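Transcriptional regulator, LYSR family (Neisseria meningitidis, PDB 4AB6) probably regulates transcription of methionine-biosynthesis genes as a MetR-like DNA-binding protein, represented here by its regulatory domain. Local coordinates at residues A[7-12]-A[57-62]; A[15-20]-A[111-116]; A[70-75]-A[185-190]; A[157-162]-A[214-219]. The protein carries 2 engineered substitutions. One frame throughout, in Å; residues are numbered along the deposited sequence.

Contacts 1 and 3 hold neighbouring parts of one large sheet. Contact 1 pairs strands 9-14 and 60-63, contact 3 pairs 72-86 with 180-189, and A61 O with A187 N probably bonds the two pairs together. Contact 1 is buried, yet a salt bridge dominates it; contact 3, partly buried, rests on a backbone ladder. Contacts 2 and 4 have no direct hydrogen bond between their segments. Contact 2, its centre about 6 Å from the centre of the chain, lays two nearly parallel, scarcely overlapping rings together through CH-pi contacts, whereas contact 4 is a surface contact of apolar side chains with one bridging water. T18 of contact 2 packs against P157 and W159 of contact 4.

Contact 1 (A[7-12]-A[57-62]); sequences AGELRI and RADLAI
R11 grips D59 side-on, its NE reaching OD2 and its NH2 reaching OD1, each at 2.8 Å. Both oxygens lie in the plane of the guanidinium and the N-H groups point almost straight at them, though the carboxylate plane is turned 38° from it. The chain of R11 bends at chi3 (-68°), folding the charged end back alongside D59. OD2 takes a second N-H, from the backbone N of R11, at 3.0 Å. In return D59 N bonds to R11 O at 2.8 Å, holding the aspartate by backbone and side chain alike. Over one face of the guanidinium lies R57 O; over the opposite face lies E9 OE2, a partner by charge alone. Short, acidic aspartate suits this place, taking donors from backbone and side chain at once. Further out, R189 NH2 shares D59 OD1 and H56 O accepts from R11 NH1; the extra positive charge would probably offset the nearness of E9 to D59. On the apolar side, L10 CD2 packs on L60 CB at 3.7 Å, and both leucines touch L198 of helix 196-212. I12 and L60 form a parallel bridge. With strand 38-42 on the other side of strand 9-14, this is the parallel part of the mixed sheet of one alpha/beta subdomain in a LysR substrate-binding domain, 38-42 and 60-63 being joined by a beta-alpha-beta crossover.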
loop_
_atom_site.group_PDB
_atom_site.type_symbol
_atom_site.label_atom_id
_atom_site.label_comp_id
_atom_site.label_asym_id
_atom_site.label_seq_id
_atom_site.Cartn_x
_atom_site.Cartn_y
_atom_site.Cartn_z
ATOM N N ALA A 7 -5.868 29.978 -7.618
ATOM C CA ALA A 7 -6.414 29.485 -8.877
ATOM C C ALA A 7 -7.455 28.357 -8.710
ATOM O O ALA A 7 -8.196 28.086 -9.662
ATOM C CB ALA A 7 -5.298 29.070 -9.826
ATOM N N GLY A 8 -7.539 27.736 -7.527
ATOM C CA GLY A 8 -8.544 26.706 -7.292
ATOM C C GLY A 8 -8.146 25.531 -6.431
ATOM O O GLY A 8 -7.278 25.660 -5.570
ATOM N N GLU A 9 -8.815 24.374 -6.635
ATOM C CA GLU A 9 -8.537 23.147 -5.879
ATOM C C GLU A 9 -8.574 21.867 -6.703
ATOM O O GLU A 9 -9.361 21.759 -7.647
ATOM C CB GLU A 9 -9.402 23.031 -4.610
ATOM C CG GLU A 9 -10.882 22.789 -4.847
ATOM C CD GLU A 9 -11.699 22.440 -3.614
ATOM O OE1 GLU A 9 -11.109 22.299 -2.519
ATOM O OE2 GLU A 9 -12.937 22.304 -3.747
ATOM N N LEU A 10 -7.712 20.895 -6.338
ATOM C CA LEU A 10 -7.599 19.606 -7.015
ATOM C C LEU A 10 -7.737 18.440 -6.040
ATOM O O LEU A 10 -6.746 18.026 -5.425
ATOM C CB LEU A 10 -6.257 19.508 -7.773
ATOM C CG LEU A 10 -6.269 18.956 -9.212
ATOM C CD1 LEU A 10 -4.861 18.832 -9.745
ATOM C CD2 LEU A 10 -6.941 17.599 -9.302
ATOM N N ARG A 11 -8.963 17.900 -5.923
ATOM C CA ARG A 11 -9.269 16.738 -5.093
ATOM C C ARG A 11 -9.302 15.536 -6.036
ATOM O O ARG A 11 -10.196 15.439 -6.881
ATOM C CB ARG A 11 -10.609 16.907 -4.363
ATOM C CG ARG A 11 -10.669 18.123 -3.442
ATOM C CD ARG A 11 -12.102 18.434 -3.035
ATOM N NE ARG A 11 -12.905 18.909 -4.163
ATOM C CZ ARG A 11 -14.216 19.115 -4.117
ATOM N NH1 ARG A 11 -14.891 18.890 -2.999
ATOM N NH2 ARG A 11 -14.864 19.546 -5.193
ATOM N N ILE A 12 -8.283 14.671 -5.949
ATOM C CA ILE A 12 -8.132 13.510 -6.831
ATOM C C ILE A 12 -8.839 12.266 -6.299
ATOM O O ILE A 12 -8.584 11.848 -5.165
ATOM C CB ILE A 12 -6.638 13.235 -7.207
ATOM C CG1 ILE A 12 -5.906 14.522 -7.632
ATOM C CG2 ILE A 12 -6.524 12.171 -8.308
ATOM C CD1 ILE A 12 -4.470 14.589 -7.238
ATOM N N ARG A 57 -17.427 16.281 -4.793
ATOM C CA ARG A 57 -16.565 15.752 -3.742
ATOM C C ARG A 57 -15.135 15.579 -4.267
ATOM O O ARG A 57 -14.186 15.597 -3.478
ATOM C CB ARG A 57 -17.108 14.419 -3.235
ATOM C CG ARG A 57 -18.490 14.538 -2.600
ATOM C CD ARG A 57 -18.440 14.389 -1.091
ATOM N NE ARG A 57 -18.152 13.010 -0.695
ATOM C CZ ARG A 57 -19.075 12.064 -0.533
ATOM N NH1 ARG A 57 -20.357 12.338 -0.729
ATOM N NH2 ARG A 57 -18.719 10.834 -0.175
ATOM N N ALA A 58 -14.989 15.412 -5.595
ATOM C CA ALA A 58 -13.722 15.275 -6.304
ATOM C C ALA A 58 -13.701 16.228 -7.487
ATOM O O ALA A 58 -14.764 16.593 -7.999
ATOM C CB ALA A 58 -13.554 13.846 -6.790
ATOM N N ASP A 59 -12.496 16.635 -7.924
ATOM C CA ASP A 59 -12.316 17.562 -9.045
ATOM C C ASP A 59 -11.722 16.879 -10.271
ATOM O O ASP A 59 -11.897 17.362 -11.391
ATOM C CB ASP A 59 -11.516 18.798 -8.613
ATOM C CG ASP A 59 -12.114 19.495 -7.409
ATOM O OD1 ASP A 59 -13.319 19.832 -7.455
ATOM O OD2 ASP A 59 -11.396 19.653 -6.402
ATOM N N LEU A 60 -11.059 15.729 -10.058
ATOM C CA LEU A 60 -10.461 14.905 -11.103
ATOM C C LEU A 60 -10.542 13.448 -10.676
ATOM O O LEU A 60 -10.251 13.132 -9.527
ATOM C CB LEU A 60 -9.001 15.322 -11.360
ATOM C CG LEU A 60 -8.326 14.745 -12.596
ATOM C CD1 LEU A 60 -7.556 15.808 -13.335
ATOM C CD2 LEU A 60 -7.399 13.612 -12.221
ATOM N N ALA A 61 -10.922 12.563 -11.604
ATOM C CA ALA A 61 -11.052 11.136 -11.343
ATOM C C ALA A 61 -10.234 10.309 -12.321
ATOM O O ALA A 61 -10.296 10.541 -13.524
ATOM C CB ALA A 61 -12.518 10.721 -11.392
ATOM N N ILE A 62 -9.466 9.340 -11.800
ATOM C CA ILE A 62 -8.646 8.422 -12.605
ATOM C C ILE A 62 -9.468 7.141 -12.767
ATOM O O ILE A 62 -9.669 6.427 -11.785
ATOM C CB ILE A 62 -7.251 8.183 -11.946
ATOM C CG1 ILE A 62 -6.453 9.507 -11.706
ATOM C CG2 ILE A 62 -6.427 7.130 -12.709
ATOM C CD1 ILE A 62 -5.927 10.263 -12.955
#

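Contact 2 (A[15-20]-A[111-116]); sequences ESHTSF and YPVPDE. Engineered in segment 15-20: S16 (natural residue Cys), S19 (natural residue Cys).
H17 and Y111 each carry their CG beside the backbone N, opposite the carbonyl carbon (chi1 -63° in both), and this brings the two residues face to face from their loops, ring planes only 6° apart. The loops follow strands 9-14 and 108-110, which belong to the two alpha/beta subdomains of the periplasmic-binding-protein fold, so the contact lies where the subdomains meet. In LysR regulators the cleft between them is the usual effector site; whether these residues take part here is not established. Though nearly parallel, the rings are slid so far that they barely overlap, centroids 4.7 Å apart, and the contact is chiefly CH-pi: H17 CB sits over the tyrosine face, 3.8 Å from its centroid, and Y111 CB over the imidazole. Flat rings suit this place because each offers a face on which the other's methylene can lie, so the loops meet without a hydrogen bond. T18 crosses the tyrosine at about a right angle, placing CG2 3.3 Å from Y111 OH, while that hydroxyl bonds to T140 OG1 at the start of helix 140-148. T18 OG1 instead shares a hydrogen bond of 2.9 Å with S16 OG. S16 and S19 are engineered; the natural cysteines at these positions have been seen as a disulfide, absent here. Beyond Y111 the chain folds into an inverse gamma turn centred on P112, which proline's fixed phi favours. The turn leads to V113, whose CG1 touches the edge of the imidazole, near its plane, 3.6 Å from H17 NE2.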
loop_
_atom_site.group_PDB
_atom_site.type_symbol
_atom_site.label_atom_id
_atom_site.label_comp_id
_atom_site.label_asym_id
_atom_site.label_seq_id
_atom_site.Cartn_x
_atom_site.Cartn_y
_atom_site.Cartn_z
ATOM N N GLU A 15 -9.755 5.194 -8.927
ATOM C CA GLU A 15 -10.401 3.884 -9.053
ATOM C C GLU A 15 -9.557 2.712 -8.577
ATOM O O GLU A 15 -10.068 1.880 -7.821
ATOM C CB GLU A 15 -10.853 3.662 -10.516
ATOM C CG GLU A 15 -11.744 2.450 -10.720
ATOM C CD GLU A 15 -12.065 2.096 -12.151
ATOM O OE1 GLU A 15 -12.477 3.003 -12.904
ATOM O OE2 GLU A 15 -11.978 0.897 -12.498
ATOM N N SER A 16 -8.285 2.620 -9.050
ATOM C CA SER A 16 -7.381 1.522 -8.717
ATOM C C SER A 16 -6.257 1.927 -7.775
ATOM O O SER A 16 -5.742 3.034 -7.861
ATOM C CB SER A 16 -6.814 0.892 -9.981
ATOM O OG SER A 16 -6.171 -0.334 -9.677
ATOM N N HIS A 17 -5.868 1.021 -6.882
ATOM C CA HIS A 17 -4.785 1.218 -5.919
ATOM C C HIS A 17 -3.430 1.335 -6.646
ATOM O O HIS A 17 -2.530 2.009 -6.148
ATOM C CB HIS A 17 -4.757 0.061 -4.906
ATOM C CG HIS A 17 -5.992 -0.053 -4.054
ATOM N ND1 HIS A 17 -5.934 0.067 -2.678
ATOM C CD2 HIS A 17 -7.277 -0.306 -4.411
ATOM C CE1 HIS A 17 -7.176 -0.111 -2.247
ATOM N NE2 HIS A 17 -8.021 -0.334 -3.251
ATOM N N THR A 18 -3.299 0.692 -7.829
ATOM C CA THR A 18 -2.083 0.715 -8.658
ATOM C C THR A 18 -1.730 2.109 -9.173
ATOM O O THR A 18 -0.545 2.412 -9.321
ATOM C CB THR A 18 -2.174 -0.273 -9.825
ATOM O OG1 THR A 18 -3.387 -0.066 -10.547
ATOM C CG2 THR A 18 -2.077 -1.707 -9.382
ATOM N N SER A 19 -2.751 2.963 -9.438
ATOM C CA SER A 19 -2.566 4.321 -9.958
ATOM C C SER A 19 -1.687 5.192 -9.083
ATOM O O SER A 19 -0.930 6.001 -9.613
ATOM C CB SER A 19 -3.903 5.001 -10.220
ATOM O OG SER A 19 -4.785 4.069 -10.831
ATOM N N PHE A 20 -1.748 4.987 -7.754
ATOM C CA PHE A 20 -0.971 5.708 -6.739
ATOM C C PHE A 20 0.538 5.685 -6.994
ATOM O O PHE A 20 1.196 6.698 -6.761
ATOM C CB PHE A 20 -1.285 5.177 -5.338
ATOM C CG PHE A 20 -2.570 5.692 -4.742
ATOM C CD1 PHE A 20 -3.774 5.030 -4.965
ATOM C CD2 PHE A 20 -2.579 6.821 -3.931
ATOM C CE1 PHE A 20 -4.967 5.505 -4.411
ATOM C CE2 PHE A 20 -3.773 7.286 -3.374
ATOM C CZ PHE A 20 -4.960 6.623 -3.618
ATOM N N TYR A 111 -7.712 -6.265 -4.683
ATOM C CA TYR A 111 -7.777 -5.144 -3.742
ATOM C C TYR A 111 -9.188 -5.148 -3.140
ATOM O O TYR A 111 -10.093 -5.674 -3.795
ATOM C CB TYR A 111 -7.487 -3.814 -4.455
ATOM C CG TYR A 111 -6.099 -3.728 -5.048
ATOM C CD1 TYR A 111 -4.979 -3.610 -4.238
ATOM C CD2 TYR A 111 -5.912 -3.762 -6.424
ATOM C CE1 TYR A 111 -3.699 -3.536 -4.781
ATOM C CE2 TYR A 111 -4.633 -3.706 -6.980
ATOM C CZ TYR A 111 -3.531 -3.594 -6.154
ATOM O OH TYR A 111 -2.278 -3.532 -6.700
ATOM N N PRO A 112 -9.425 -4.641 -1.902
ATOM C CA PRO A 112 -10.794 -4.680 -1.363
ATOM C C PRO A 112 -11.687 -3.629 -2.017
ATOM O O PRO A 112 -11.926 -2.555 -1.470
ATOM C CB PRO A 112 -10.603 -4.493 0.147
ATOM C CG PRO A 112 -9.281 -3.878 0.306
ATOM C CD PRO A 112 -8.491 -3.990 -0.961
ATOM N N VAL A 113 -12.154 -3.965 -3.232
ATOM C CA VAL A 113 -12.959 -3.125 -4.125
ATOM C C VAL A 113 -13.994 -4.030 -4.876
ATOM O O VAL A 113 -13.698 -5.213 -5.069
ATOM C CB VAL A 113 -12.013 -2.368 -5.103
ATOM C CG1 VAL A 113 -11.318 -1.193 -4.420
ATOM C CG2 VAL A 113 -10.988 -3.315 -5.726
ATOM N N PRO A 114 -15.199 -3.549 -5.281
ATOM C CA PRO A 114 -16.132 -4.449 -5.988
ATOM C C PRO A 114 -15.730 -4.689 -7.440
ATOM O O PRO A 114 -15.029 -3.861 -8.013
ATOM C CB PRO A 114 -17.495 -3.738 -5.879
ATOM C CG PRO A 114 -17.243 -2.443 -5.133
ATOM C CD PRO A 114 -15.768 -2.194 -5.143
ATOM N N ASP A 115 -16.192 -5.811 -8.038
ATOM C CA ASP A 115 -15.911 -6.251 -9.418
ATOM C C ASP A 115 -16.091 -5.194 -10.515
ATOM O O ASP A 115 -15.479 -5.306 -11.579
ATOM C CB ASP A 115 -16.710 -7.518 -9.752
ATOM C CG ASP A 115 -16.336 -8.728 -8.920
ATOM O OD1 ASP A 115 -15.298 -8.671 -8.209
ATOM O OD2 ASP A 115 -17.062 -9.741 -8.992
ATOM N N GLU A 116 -16.917 -4.176 -10.240
ATOM C CA GLU A 116 -17.241 -3.027 -11.093
ATOM C C GLU A 116 -15.979 -2.198 -11.386
ATOM O O GLU A 116 -15.848 -1.643 -12.478
ATOM C CB GLU A 116 -18.317 -2.170 -10.375
ATOM C CG GLU A 116 -18.592 -0.787 -10.953
ATOM C CD GLU A 116 -19.239 0.214 -10.009
ATOM O OE1 GLU A 116 -18.945 0.180 -8.790
ATOM O OE2 GLU A 116 -20.003 1.074 -10.505
#

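Contact 3 (A[70-75]-A[185-190]); sequences NGISFQ and YAAIRT
S73 and I188 form a hydrogen-bonded pair in an antiparallel ladder between strands 72-86 and 180-189, long strands consistent with the crossover connections that link the two subdomains in this fold. Among the backbone bonds, S73 N meets I188 O at 2.9 Å, and S73 O accepts from I188 N in return. Q75 and A186 repeat the exchange, A186 N reaching Q75 O at 2.8 Å. CA-H...O contacts fill in between, as from A187 CA to S73 O.

The apolar contacts lie on the side of F74 and A187, a non-hydrogen-bonded pair. A187 CB meets the phenyl ring obliquely, 3.6 Å from F74 CE1, and I72 CG2, from the same strand as F74, lies over one face of that ring, toward its rim; alanine is small enough to let the phenyl group come this close. On the other side I188 CG1 touches S73 OG at 3.6 Å, and helix 196-212 packs against Q75 and A186.

Where the ladder ends, water joins in. G71, at a positive phi that glycine tolerates well, comes just before the strand, and T190 N bonds to its O at 3.2 Å from above the carbonyl plane. Water 1 joins the same pair, donating to G71 O and lying 2.9 Å from T190 OG1.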
loop_
_atom_site.group_PDB
_atom_site.type_symbol
_atom_site.label_atom_id
_atom_site.label_comp_id
_atom_site.label_asym_id
_atom_site.label_seq_id
_atom_site.Cartn_x
_atom_site.Cartn_y
_atom_site.Cartn_z
ATOM N N ASN A 70 -23.567 12.633 -19.308
ATOM C CA ASN A 70 -23.845 14.064 -19.164
ATOM C C ASN A 70 -23.096 14.769 -18.028
ATOM O O ASN A 70 -23.139 14.322 -16.879
ATOM C CB ASN A 70 -25.351 14.305 -19.061
ATOM C CG ASN A 70 -25.734 15.752 -19.179
ATOM O OD1 ASN A 70 -26.095 16.400 -18.198
ATOM N ND2 ASN A 70 -25.726 16.279 -20.397
ATOM N N GLY A 71 -22.443 15.877 -18.383
ATOM C CA GLY A 71 -21.683 16.723 -17.470
ATOM C C GLY A 71 -20.291 16.260 -17.103
ATOM O O GLY A 71 -19.729 16.749 -16.118
ATOM N N ILE A 72 -19.732 15.289 -17.851
ATOM C CA ILE A 72 -18.383 14.749 -17.616
ATOM C C ILE A 72 -17.600 14.670 -18.926
ATOM O O ILE A 72 -18.102 14.121 -19.917
ATOM C CB ILE A 72 -18.384 13.375 -16.862
ATOM C CG1 ILE A 72 -19.028 13.471 -15.473
ATOM C CG2 ILE A 72 -16.974 12.777 -16.747
ATOM C CD1 ILE A 72 -20.131 12.559 -15.343
ATOM N N SER A 73 -16.362 15.208 -18.920
ATOM C CA SER A 73 -15.469 15.134 -20.062
ATOM C C SER A 73 -14.327 14.178 -19.709
ATOM O O SER A 73 -13.719 14.303 -18.633
ATOM C CB SER A 73 -14.951 16.514 -20.450
ATOM O OG SER A 73 -13.640 16.731 -19.962
ATOM N N PHE A 74 -14.069 13.201 -20.598
ATOM C CA PHE A 74 -13.025 12.193 -20.420
ATOM C C PHE A 74 -11.797 12.520 -21.250
ATOM O O PHE A 74 -11.912 12.780 -22.449
ATOM C CB PHE A 74 -13.555 10.786 -20.759
ATOM C CG PHE A 74 -14.585 10.265 -19.781
ATOM C CD1 PHE A 74 -14.197 9.603 -18.623
ATOM C CD2 PHE A 74 -15.948 10.437 -20.019
ATOM C CE1 PHE A 74 -15.154 9.119 -17.721
ATOM C CE2 PHE A 74 -16.901 9.951 -19.116
ATOM C CZ PHE A 74 -16.498 9.298 -17.975
ATOM N N GLN A 75 -10.622 12.513 -20.612
ATOM C CA GLN A 75 -9.340 12.773 -21.266
ATOM C C GLN A 75 -8.508 11.482 -21.256
ATOM O O GLN A 75 -8.329 10.898 -20.188
ATOM C CB GLN A 75 -8.588 13.914 -20.555
ATOM C CG GLN A 75 -7.395 14.456 -21.341
ATOM C CD GLN A 75 -6.855 15.763 -20.803
ATOM O OE1 GLN A 75 -7.424 16.390 -19.900
ATOM N NE2 GLN A 75 -5.756 16.220 -21.386
ATOM N N TYR A 185 -8.207 6.714 -18.163
ATOM C CA TYR A 185 -8.716 8.046 -18.480
ATOM C C TYR A 185 -8.792 8.931 -17.242
ATOM O O TYR A 185 -9.034 8.440 -16.137
ATOM C CB TYR A 185 -10.132 7.956 -19.091
ATOM C CG TYR A 185 -10.257 7.090 -20.323
ATOM C CD1 TYR A 185 -10.533 5.733 -20.216
ATOM C CD2 TYR A 185 -10.162 7.637 -21.596
ATOM C CE1 TYR A 185 -10.661 4.930 -21.346
ATOM C CE2 TYR A 185 -10.289 6.843 -22.736
ATOM C CZ TYR A 185 -10.551 5.489 -22.605
ATOM O OH TYR A 185 -10.686 4.691 -23.712
ATOM N N ALA A 186 -8.641 10.241 -17.442
ATOM C CA ALA A 186 -8.805 11.229 -16.388
ATOM C C ALA A 186 -10.111 11.969 -16.678
ATOM O O ALA A 186 -10.278 12.526 -17.766
ATOM C CB ALA A 186 -7.626 12.180 -16.359
ATOM N N ALA A 187 -11.063 11.888 -15.744
ATOM C CA ALA A 187 -12.388 12.486 -15.859
ATOM C C ALA A 187 -12.541 13.714 -14.988
ATOM O O ALA A 187 -12.062 13.744 -13.861
ATOM C CB ALA A 187 -13.458 11.465 -15.505
ATOM N N ILE A 188 -13.209 14.730 -15.527
ATOM C CA ILE A 188 -13.491 16.014 -14.880
ATOM C C ILE A 188 -14.888 16.486 -15.317
ATOM O O ILE A 188 -15.403 16.015 -16.341
ATOM C CB ILE A 188 -12.407 17.099 -15.207
ATOM C CG1 ILE A 188 -12.263 17.355 -16.730
ATOM C CG2 ILE A 188 -11.057 16.798 -14.549
ATOM C CD1 ILE A 188 -11.728 18.737 -17.082
ATOM N N ARG A 189 -15.488 17.420 -14.561
ATOM C CA ARG A 189 -16.788 17.991 -14.915
ATOM C C ARG A 189 -16.608 18.913 -16.114
ATOM O O ARG A 189 -15.583 19.587 -16.222
ATOM C CB ARG A 189 -17.392 18.787 -13.751
ATOM C CG ARG A 189 -17.799 17.932 -12.547
ATOM C CD ARG A 189 -18.367 18.774 -11.423
ATOM N NE ARG A 189 -17.389 19.716 -10.873
ATOM C CZ ARG A 189 -16.548 19.430 -9.887
ATOM N NH1 ARG A 189 -16.553 18.225 -9.332
ATOM N NH2 ARG A 189 -15.697 20.344 -9.446
ATOM N N THR A 190 -17.612 18.948 -17.009
ATOM C CA THR A 190 -17.626 19.776 -18.221
ATOM C C THR A 190 -17.329 21.261 -17.924
ATOM O O THR A 190 -16.585 21.896 -18.670
ATOM C CB THR A 190 -18.906 19.511 -19.036
ATOM O OG1 THR A 190 -20.054 19.479 -18.177
ATOM C CG2 THR A 190 -18.834 18.205 -19.826
HETATM O O HOH W 1 -20.712 19.690 -15.357
#

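Contact 4 (A[157-162]-A[214-219]); sequences PYWTVM and PGLSEL
W159 and P214 are the nearest backbone neighbours, their CA atoms 5.7 Å apart where the first turn of helix 158-165 meets the chain leading into the weakly bonded strand 216-217. No hydrogen bond joins the segments directly. Water 2 does so instead, giving a 2.7 Å bond to P214 O and weakly accepting from W159 N, an N-H of the first helical turn. W159 CB packs 3.8 Å from P214 CD, and the indole then leads off because CG stands between the backbone N and the carbonyl carbon (chi1 60°). Its CD1 comes within 4.0 Å of L216 CD1, the two side chains crossing at a slant. M162 reaches P214 from the next turn: bent at chi2 and chi3, it lays CE 3.7 Å from CG of the proline, a touch that methionine's pliable chain makes easy. Y158 presents its ring edge to P214 O, with water 2 also near that ring plane. G215, whose positive phi favours glycine, lacks a side chain, which here would point at the helix and the ring of Y158, and so lets the chain pass the tyrosine. Around the contact, W159 meets Y80 edge-to-face and also touches the ring of W22, while Y158 meets H172. L216 packs on F78 of strand 72-86 and on F210 of helix 196-212, and S217 pairs with A79, so helix 158-165 and the C-terminal chain both lean on strand 72-86.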
loop_
_atom_site.group_PDB
_atom_site.type_symbol
_atom_site.label_atom_id
_atom_site.label_comp_id
_atom_site.label_asym_id
_atom_site.label_seq_id
_atom_site.Cartn_x
_atom_site.Cartn_y
_atom_site.Cartn_z
ATOM N N PRO A 157 -1.302 -5.031 -13.397
ATOM C CA PRO A 157 -0.655 -4.482 -14.607
ATOM C C PRO A 157 0.758 -5.023 -14.782
ATOM O O PRO A 157 1.416 -5.311 -13.783
ATOM C CB PRO A 157 -0.595 -2.972 -14.324
ATOM C CG PRO A 157 -1.575 -2.727 -13.253
ATOM C CD PRO A 157 -1.587 -3.957 -12.420
ATOM N N TYR A 158 1.230 -5.152 -16.035
ATOM C CA TYR A 158 2.578 -5.651 -16.318
ATOM C C TYR A 158 3.654 -4.842 -15.599
ATOM O O TYR A 158 4.551 -5.448 -15.010
ATOM C CB TYR A 158 2.874 -5.742 -17.828
ATOM C CG TYR A 158 4.304 -6.144 -18.136
ATOM C CD1 TYR A 158 4.737 -7.458 -17.936
ATOM C CD2 TYR A 158 5.233 -5.216 -18.592
ATOM C CE1 TYR A 158 6.053 -7.832 -18.198
ATOM C CE2 TYR A 158 6.550 -5.578 -18.857
ATOM C CZ TYR A 158 6.958 -6.888 -18.654
ATOM O OH TYR A 158 8.259 -7.251 -18.905
ATOM N N TRP A 159 3.561 -3.488 -15.630
ATOM C CA TRP A 159 4.541 -2.597 -14.990
ATOM C C TRP A 159 4.636 -2.772 -13.466
ATOM O O TRP A 159 5.723 -2.631 -12.909
ATOM C CB TRP A 159 4.326 -1.123 -15.388
ATOM C CG TRP A 159 2.988 -0.555 -15.017
ATOM C CD1 TRP A 159 1.894 -0.448 -15.822
ATOM C CD2 TRP A 159 2.617 0.019 -13.757
ATOM N NE1 TRP A 159 0.857 0.141 -15.137
ATOM C CE2 TRP A 159 1.274 0.438 -13.866
ATOM C CE3 TRP A 159 3.294 0.221 -12.543
ATOM C CZ2 TRP A 159 0.593 1.041 -12.807
ATOM C CZ3 TRP A 159 2.616 0.812 -11.493
ATOM C CH2 TRP A 159 1.284 1.217 -11.630
ATOM N N THR A 160 3.514 -3.090 -12.810
ATOM C CA THR A 160 3.432 -3.289 -11.362
ATOM C C THR A 160 4.165 -4.568 -10.962
ATOM O O THR A 160 4.935 -4.565 -10.002
ATOM C CB THR A 160 1.948 -3.323 -10.924
ATOM O OG1 THR A 160 1.252 -2.209 -11.480
ATOM C CG2 THR A 160 1.782 -3.304 -9.430
ATOM N N VAL A 161 3.903 -5.648 -11.712
ATOM C CA VAL A 161 4.430 -6.995 -11.538
ATOM C C VAL A 161 5.923 -7.051 -11.872
ATOM O O VAL A 161 6.683 -7.701 -11.155
ATOM C CB VAL A 161 3.560 -7.981 -12.369
ATOM C CG1 VAL A 161 4.238 -9.315 -12.604
ATOM C CG2 VAL A 161 2.205 -8.194 -11.709
ATOM N N MET A 162 6.332 -6.351 -12.942
ATOM C CA MET A 162 7.694 -6.244 -13.466
ATOM C C MET A 162 8.861 -6.375 -12.447
ATOM O O MET A 162 9.665 -7.287 -12.642
ATOM C CB MET A 162 7.797 -5.037 -14.429
ATOM C CG MET A 162 9.137 -4.380 -14.542
ATOM S SD MET A 162 10.284 -5.301 -15.570
ATOM C CE MET A 162 9.942 -4.609 -17.151
ATOM N N PRO A 214 7.106 0.640 -18.249
ATOM C CA PRO A 214 7.211 -0.184 -19.464
ATOM C C PRO A 214 5.883 -0.824 -19.888
ATOM O O PRO A 214 5.007 -1.074 -19.053
ATOM C CB PRO A 214 8.232 -1.250 -19.067
ATOM C CG PRO A 214 8.028 -1.431 -17.613
ATOM C CD PRO A 214 7.559 -0.106 -17.055
ATOM N N GLY A 215 5.778 -1.122 -21.180
ATOM C CA GLY A 215 4.613 -1.765 -21.776
ATOM C C GLY A 215 3.386 -0.890 -21.863
ATOM O O GLY A 215 2.262 -1.387 -21.734
ATOM N N LEU A 216 3.593 0.419 -22.090
ATOM C CA LEU A 216 2.518 1.404 -22.196
ATOM C C LEU A 216 2.244 1.776 -23.640
ATOM O O LEU A 216 3.175 1.893 -24.449
ATOM C CB LEU A 216 2.861 2.660 -21.385
ATOM C CG LEU A 216 2.078 2.874 -20.101
ATOM C CD1 LEU A 216 2.430 1.827 -19.052
ATOM C CD2 LEU A 216 2.334 4.249 -19.556
ATOM N N SER A 217 0.958 1.969 -23.963
ATOM C CA SER A 217 0.511 2.326 -25.297
ATOM C C SER A 217 -0.460 3.496 -25.274
ATOM O O SER A 217 -1.217 3.671 -24.307
ATOM C CB SER A 217 -0.082 1.123 -26.021
ATOM O OG SER A 217 -0.883 0.318 -25.160
ATOM N N GLU A 218 -0.382 4.330 -26.324
ATOM C CA GLU A 218 -1.234 5.492 -26.518
ATOM C C GLU A 218 -2.649 5.024 -26.774
ATOM O O GLU A 218 -2.864 3.923 -27.285
ATOM C CB GLU A 218 -0.748 6.324 -27.714
ATOM C CG GLU A 218 -0.084 7.634 -27.325
ATOM C CD GLU A 218 0.466 8.450 -28.481
ATOM O OE1 GLU A 218 1.251 7.896 -29.286
ATOM O OE2 GLU A 218 0.120 9.651 -28.577
ATOM N N LEU A 219 -3.616 5.849 -26.391
ATOM C CA LEU A 219 -5.021 5.549 -26.611
ATOM C C LEU A 219 -5.759 6.828 -26.958
ATOM O O LEU A 219 -5.397 7.895 -26.451
ATOM C CB LEU A 219 -5.623 4.776 -25.411
ATOM C CG LEU A 219 -6.467 5.497 -24.374
ATOM C CD1 LEU A 219 -7.335 4.527 -23.668
ATOM C CD2 LEU A 219 -5.617 6.190 -23.364
HETATM O O HOH W 2 2.703 -2.337 -18.318
#